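Local coordinates for protein beta-N-acetylhexosaminidase (Arthrobacter aurescens, PDB 3RCN) that probably hydrolyses terminal non-reducing N-acetyl-D-hexosamine residues in N-acetyl-beta-D-hexosaminides, as a member of glycosyl hydrolase family 20, at residues Leu406-Arg411 with Pro473-Ile478; Thr30-Asp35 with Trp55-Ala60. All coordinates share one frame; numbering follows the deposited sequence.

In the fold
The two contacts lie in different parts of this family 20 enzyme, their centres 37 Å apart and their nearest atoms about 25 Å apart, so they do not touch. Contact 2 comes first along the chain. It covers the edge strand 32-34 of the mixed sheet in the N-terminal domain, away from the annotated sites and beside the second subunit. Contact 1 belongs to the catalytic alpha-beta barrel, where it fastens the loop after strand 397-400 to helix 474-483. That loop comes close to the probable active site: the side chain of Tyr407 is about 7 Å from that of Glu316, the predicted proton donor.

Contact 1 (Leu406-Arg411 with Pro473-Ile478); sequences LYLDHR and PRLSAI
Arg474 of helix 474-483 reaches across to the backbone carbonyls of the loop 406-411. Its NH1 gives a hydrogen bond of 2.8 Å to His410 O, bent to 143° at the hydrogen, and NH2 adds a weak one to the same oxygen at 3.1 Å, so both terminal nitrogens of the guanidinium converge on one acceptor. Leu408 O lies 2.7 Å from Arg474 NH2. An arginine suits this place because the several N-H groups of its flat guanidinium can serve more than one carbonyl: NH2 also bonds Ala470 O, and NH1 has a weak bond to Thr426 O. The side chain bends at chi3 (-68°), which turns NE away from the line of the preceding methylenes.

Apolar contacts lie beside the polar group. Leu408 CD2 sits 3.9 Å above one guanidinium face, offset toward its rim, as the two side chains slide past each other in opposite directions. The same methyl meets Ile478 CD1 at 3.9 Å, one helical turn beyond Arg474. Leu406 CD2 approaches Ile478 CG1 at 4.1 Å, while Leu408 CD1 comes near Leu475 CD1. Branched leucine and isoleucine ends spread over this buried helix face, and Leu408 also touches Ala454 and Ile456 of strand 449-456.

Within the loop, a type I turn spans Tyr407 to His410, and the carbonyls of Leu408 and His410 both lie near the guanidinium. Tyr407 CB lies 3.8 Å above the centre of the His410 ring, while the tyrosine ring meets that of Trp457.

The chemistry implies a dual hold on a loop near the probable active site: a buried guanidinium whose NH1 and NH2 are bonded to backbone oxygens, whose dipoles probably stabilise its positive charge, beside an aliphatic layer joining loop, helix and barrel strand.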
loop_
_atom_site.group_PDB
_atom_site.type_symbol
_atom_site.label_atom_id
_atom_site.label_comp_id
_atom_site.label_asym_id
_atom_site.label_seq_id
_atom_site.Cartn_x
_atom_site.Cartn_y
_atom_site.Cartn_z
ATOM N N LEU A 406 -6.473 -0.197 26.029
ATOM C CA LEU A 406 -6.219 0.354 24.705
ATOM C C LEU A 406 -4.995 -0.132 23.912
ATOM O O LEU A 406 -4.592 0.539 22.955
ATOM C CB LEU A 406 -6.303 1.878 24.739
ATOM C CG LEU A 406 -7.687 2.375 25.159
ATOM C CD1 LEU A 406 -7.821 3.865 24.926
ATOM C CD2 LEU A 406 -8.762 1.626 24.401
ATOM N N TYR A 407 -4.308 -1.174 24.378
ATOM C CA TYR A 407 -3.147 -1.683 23.628
ATOM C C TYR A 407 -3.563 -2.756 22.622
ATOM O O TYR A 407 -4.016 -3.844 22.995
ATOM C CB TYR A 407 -2.046 -2.209 24.564
ATOM C CG TYR A 407 -1.179 -1.116 25.172
ATOM C CD1 TYR A 407 -1.618 0.200 25.224
ATOM C CD2 TYR A 407 0.091 -1.395 25.663
ATOM C CE1 TYR A 407 -0.832 1.197 25.759
ATOM C CE2 TYR A 407 0.892 -0.393 26.207
ATOM C CZ TYR A 407 0.419 0.899 26.252
ATOM O OH TYR A 407 1.192 1.907 26.787
ATOM N N LEU A 408 -3.395 -2.443 21.339
ATOM C CA LEU A 408 -3.960 -3.262 20.272
ATOM C C LEU A 408 -3.036 -4.374 19.781
ATOM O O LEU A 408 -3.434 -5.202 18.970
ATOM C CB LEU A 408 -4.405 -2.382 19.099
ATOM C CG LEU A 408 -5.457 -1.319 19.418
ATOM C CD1 LEU A 408 -5.801 -0.482 18.180
ATOM C CD2 LEU A 408 -6.701 -1.973 19.997
ATOM N N ASP A 409 -1.799 -4.388 20.256
ATOM C CA ASP A 409 -0.927 -5.529 20.019
ATOM C C ASP A 409 -1.384 -6.719 20.877
ATOM O O ASP A 409 -0.956 -7.848 20.660
ATOM C CB ASP A 409 0.550 -5.176 20.268
ATOM C CG ASP A 409 0.803 -4.578 21.661
ATOM O OD1 ASP A 409 1.782 -5.005 22.317
ATOM O OD2 ASP A 409 0.049 -3.668 22.098
ATOM N N HIS A 410 -2.288 -6.475 21.823
ATOM C CA HIS A 410 -2.742 -7.541 22.713
ATOM C C HIS A 410 -3.804 -8.406 22.065
ATOM O O HIS A 410 -4.676 -7.902 21.358
ATOM C CB HIS A 410 -3.291 -6.998 24.038
ATOM C CG HIS A 410 -2.256 -6.380 24.917
ATOM N ND1 HIS A 410 -2.493 -6.074 26.239
ATOM C CD2 HIS A 410 -0.983 -5.991 24.662
ATOM C CE1 HIS A 410 -1.413 -5.522 26.759
ATOM N NE2 HIS A 410 -0.482 -5.463 25.822
ATOM N N ARG A 411 -3.742 -9.701 22.370
ATOM C CA ARG A 411 -4.627 -10.715 21.818
ATOM C C ARG A 411 -6.111 -10.388 21.970
ATOM O O ARG A 411 -6.535 -9.873 22.998
ATOM C CB ARG A 411 -4.332 -12.052 22.480
ATOM C CG ARG A 411 -4.693 -12.110 23.944
ATOM C CD ARG A 411 -3.637 -12.902 24.674
ATOM N NE ARG A 411 -3.810 -12.879 26.122
ATOM C CZ ARG A 411 -4.182 -13.928 26.843
ATOM N NH1 ARG A 411 -4.428 -15.089 26.251
ATOM N NH2 ARG A 411 -4.300 -13.818 28.155
ATOM N N PRO A 473 -11.177 -5.269 13.952
ATOM C CA PRO A 473 -12.229 -4.253 14.119
ATOM C C PRO A 473 -12.133 -3.325 15.357
ATOM O O PRO A 473 -12.880 -2.349 15.432
ATOM C CB PRO A 473 -13.502 -5.100 14.167
ATOM C CG PRO A 473 -13.059 -6.347 14.862
ATOM C CD PRO A 473 -11.637 -6.593 14.419
ATOM N N ARG A 474 -11.308 -3.670 16.342
ATOM C CA ARG A 474 -11.261 -2.915 17.604
ATOM C C ARG A 474 -11.161 -1.401 17.450
ATOM O O ARG A 474 -11.874 -0.670 18.113
ATOM C CB ARG A 474 -10.126 -3.415 18.499
ATOM C CG ARG A 474 -10.425 -4.763 19.099
ATOM C CD ARG A 474 -9.303 -5.211 19.988
ATOM N NE ARG A 474 -8.097 -5.508 19.234
ATOM C CZ ARG A 474 -6.975 -5.954 19.784
ATOM N NH1 ARG A 474 -6.899 -6.146 21.098
ATOM N NH2 ARG A 474 -5.929 -6.205 19.021
ATOM N N LEU A 475 -10.289 -0.937 16.568
ATOM C CA LEU A 475 -10.117 0.491 16.336
ATOM C C LEU A 475 -11.408 1.175 15.833
ATOM O O LEU A 475 -11.575 2.389 15.969
ATOM C CB LEU A 475 -8.972 0.712 15.349
ATOM C CG LEU A 475 -8.437 2.132 15.251
ATOM C CD1 LEU A 475 -8.214 2.700 16.648
ATOM C CD2 LEU A 475 -7.140 2.170 14.445
ATOM N N SER A 476 -12.319 0.403 15.248
ATOM C CA SER A 476 -13.595 0.961 14.817
ATOM C C SER A 476 -14.471 1.268 16.028
ATOM O O SER A 476 -15.103 2.326 16.101
ATOM C CB SER A 476 -14.330 0.009 13.873
ATOM O OG SER A 476 -13.598 -0.204 12.682
ATOM N N ALA A 477 -14.511 0.329 16.969
ATOM C CA ALA A 477 -15.255 0.515 18.210
ATOM C C ALA A 477 -14.650 1.652 19.057
ATOM O O ALA A 477 -15.364 2.493 19.621
ATOM C CB ALA A 477 -15.278 -0.783 18.987
ATOM N N ILE A 478 -13.323 1.672 19.125
ATOM C CA ILE A 478 -12.588 2.743 19.780
ATOM C C ILE A 478 -12.883 4.112 19.161
ATOM O O ILE A 478 -13.070 5.088 19.879
ATOM C CB ILE A 478 -11.072 2.437 19.791
ATOM C CG1 ILE A 478 -10.758 1.414 20.882
ATOM C CG2 ILE A 478 -10.265 3.680 20.042
ATOM C CD1 ILE A 478 -9.588 0.511 20.576
#

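Contact 2 (Thr30-Asp35 with Trp55-Ala60); sequences TSVGAD and WDLAPA
Val32 pairs with Ala58 and Ala60 through its backbone: Val32 N donates to Ala58 O at 3.0 Å, and Ala60 N donates to Val32 O at 3.3 Å. The proline between the two alanines has no N-H, but its CA makes a CA-H...O contact of 3.2 Å from Pro59 CA to Val32 O. Leu57 CD2 packs 3.9 Å from Val32 CG2 and 4.0 Å from Thr30 CG2. Small Ala60 lets its CB sit against the Ser31 side chain.

Water completes the pairing. One molecule accepts from Leu57 N at 2.7 Å and lies beside Thr30 O; another links Ala34 N to Ala60 O.

Farther out, Ser31 and Gly33 bond through their backbones to strand 67-71, so successive residues of the edge strand turn to opposite neighbours. Arg42 NE of helix 39-53 also bonds Val32 O, and Leu57 packs on Leu49 of that helix. Asp56 forms a salt bridge to Arg43 of the second subunit, where Ala58 and Pro59 pack reciprocally.

An outermost strand of the sheet is thus covered by main-chain bonds and bridging water, beside the dimer interface.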
loop_
_atom_site.group_PDB
_atom_site.type_symbol
_atom_site.label_atom_id
_atom_site.label_comp_id
_atom_site.label_asym_id
_atom_site.label_seq_id
_atom_site.Cartn_x
_atom_site.Cartn_y
_atom_site.Cartn_z
ATOM N N THR A 30 -23.262 16.450 -10.863
ATOM C CA THR A 30 -23.211 16.993 -9.523
ATOM C C THR A 30 -21.980 17.876 -9.328
ATOM O O THR A 30 -20.855 17.465 -9.619
ATOM C CB THR A 30 -23.170 15.856 -8.495
ATOM O OG1 THR A 30 -24.397 15.119 -8.549
ATOM C CG2 THR A 30 -22.972 16.411 -7.093
ATOM N N SER A 31 -22.201 19.076 -8.797
ATOM C CA SER A 31 -21.143 20.071 -8.641
ATOM C C SER A 31 -20.906 20.287 -7.158
ATOM O O SER A 31 -21.783 19.995 -6.350
ATOM C CB SER A 31 -21.532 21.390 -9.318
ATOM O OG SER A 31 -22.641 22.005 -8.672
ATOM N N VAL A 32 -19.715 20.757 -6.793
ATOM C CA VAL A 32 -19.369 20.943 -5.384
ATOM C C VAL A 32 -19.025 22.394 -5.076
ATOM O O VAL A 32 -18.043 22.920 -5.590
ATOM C CB VAL A 32 -18.178 20.048 -4.996
ATOM C CG1 VAL A 32 -18.014 20.025 -3.510
ATOM C CG2 VAL A 32 -18.403 18.628 -5.508
ATOM N N GLY A 33 -19.863 23.058 -4.284
ATOM C CA GLY A 33 -19.561 24.402 -3.798
ATOM C C GLY A 33 -18.946 24.470 -2.408
ATOM O O GLY A 33 -19.184 23.600 -1.583
ATOM N N ALA A 34 -18.179 25.515 -2.121
ATOM C CA ALA A 34 -17.703 25.721 -0.752
ATOM C C ALA A 34 -17.404 27.183 -0.416
ATOM O O ALA A 34 -16.981 27.954 -1.276
ATOM C CB ALA A 34 -16.489 24.837 -0.460
ATOM N N ASP A 35 -17.627 27.555 0.840
ATOM C CA ASP A 35 -17.097 28.813 1.376
ATOM C C ASP A 35 -15.557 28.725 1.493
ATOM O O ASP A 35 -15.000 27.635 1.673
ATOM C CB ASP A 35 -17.743 29.132 2.731
ATOM C CG ASP A 35 -19.189 29.638 2.600
ATOM O OD1 ASP A 35 -19.549 30.219 1.547
ATOM O OD2 ASP A 35 -19.968 29.465 3.563
ATOM N N TRP A 55 -16.976 10.756 -11.714
ATOM C CA TRP A 55 -17.551 12.072 -12.029
ATOM C C TRP A 55 -16.537 13.229 -12.055
ATOM O O TRP A 55 -15.478 13.155 -11.428
ATOM C CB TRP A 55 -18.688 12.414 -11.082
ATOM C CG TRP A 55 -19.792 11.440 -11.089
ATOM C CD1 TRP A 55 -20.106 10.565 -12.079
ATOM C CD2 TRP A 55 -20.742 11.226 -10.043
ATOM N NE1 TRP A 55 -21.203 9.821 -11.720
ATOM C CE2 TRP A 55 -21.611 10.209 -10.469
ATOM C CE3 TRP A 55 -20.945 11.801 -8.785
ATOM C CZ2 TRP A 55 -22.662 9.747 -9.685
ATOM C CZ3 TRP A 55 -21.989 11.342 -8.009
ATOM C CH2 TRP A 55 -22.836 10.326 -8.463
ATOM N N ASP A 56 -16.870 14.291 -12.782
ATOM C CA ASP A 56 -16.059 15.517 -12.794
ATOM C C ASP A 56 -16.045 16.270 -11.454
ATOM O O ASP A 56 -14.997 16.730 -11.004
ATOM C CB ASP A 56 -16.544 16.465 -13.894
ATOM C CG ASP A 56 -15.895 16.187 -15.233
ATOM O OD1 ASP A 56 -15.899 17.091 -16.092
ATOM O OD2 ASP A 56 -15.372 15.069 -15.430
ATOM N N LEU A 57 -17.214 16.410 -10.833
ATOM C CA LEU A 57 -17.343 17.129 -9.562
ATOM C C LEU A 57 -16.712 18.516 -9.620
ATOM O O LEU A 57 -15.951 18.901 -8.742
ATOM C CB LEU A 57 -16.775 16.307 -8.404
ATOM C CG LEU A 57 -17.661 15.105 -8.074
ATOM C CD1 LEU A 57 -17.126 14.273 -6.911
ATOM C CD2 LEU A 57 -19.088 15.594 -7.805
ATOM N N ALA A 58 -17.048 19.258 -10.666
ATOM C CA ALA A 58 -16.564 20.616 -10.854
ATOM C C ALA A 58 -17.194 21.547 -9.835
ATOM O O ALA A 58 -18.347 21.353 -9.436
ATOM C CB ALA A 58 -16.884 21.101 -12.270
ATOM N N PRO A 59 -16.441 22.574 -9.424
ATOM C CA PRO A 59 -16.871 23.573 -8.442
ATOM C C PRO A 59 -17.994 24.429 -8.987
ATOM O O PRO A 59 -18.054 24.689 -10.187
ATOM C CB PRO A 59 -15.623 24.435 -8.267
ATOM C CG PRO A 59 -14.932 24.323 -9.598
ATOM C CD PRO A 59 -15.124 22.898 -9.997
ATOM N N ALA A 60 -18.879 24.859 -8.103
ATOM C CA ALA A 60 -19.943 25.781 -8.465
ATOM C C ALA A 60 -20.039 26.805 -7.346
ATOM O O ALA A 60 -19.485 26.586 -6.270
ATOM C CB ALA A 60 -21.259 25.028 -8.637
HETATM O O HOH W 1 -19.739 15.783 -11.488
HETATM O O HOH W 2 -19.665 18.847 -12.282
HETATM O O HOH W 3 -17.824 27.698 -4.075
#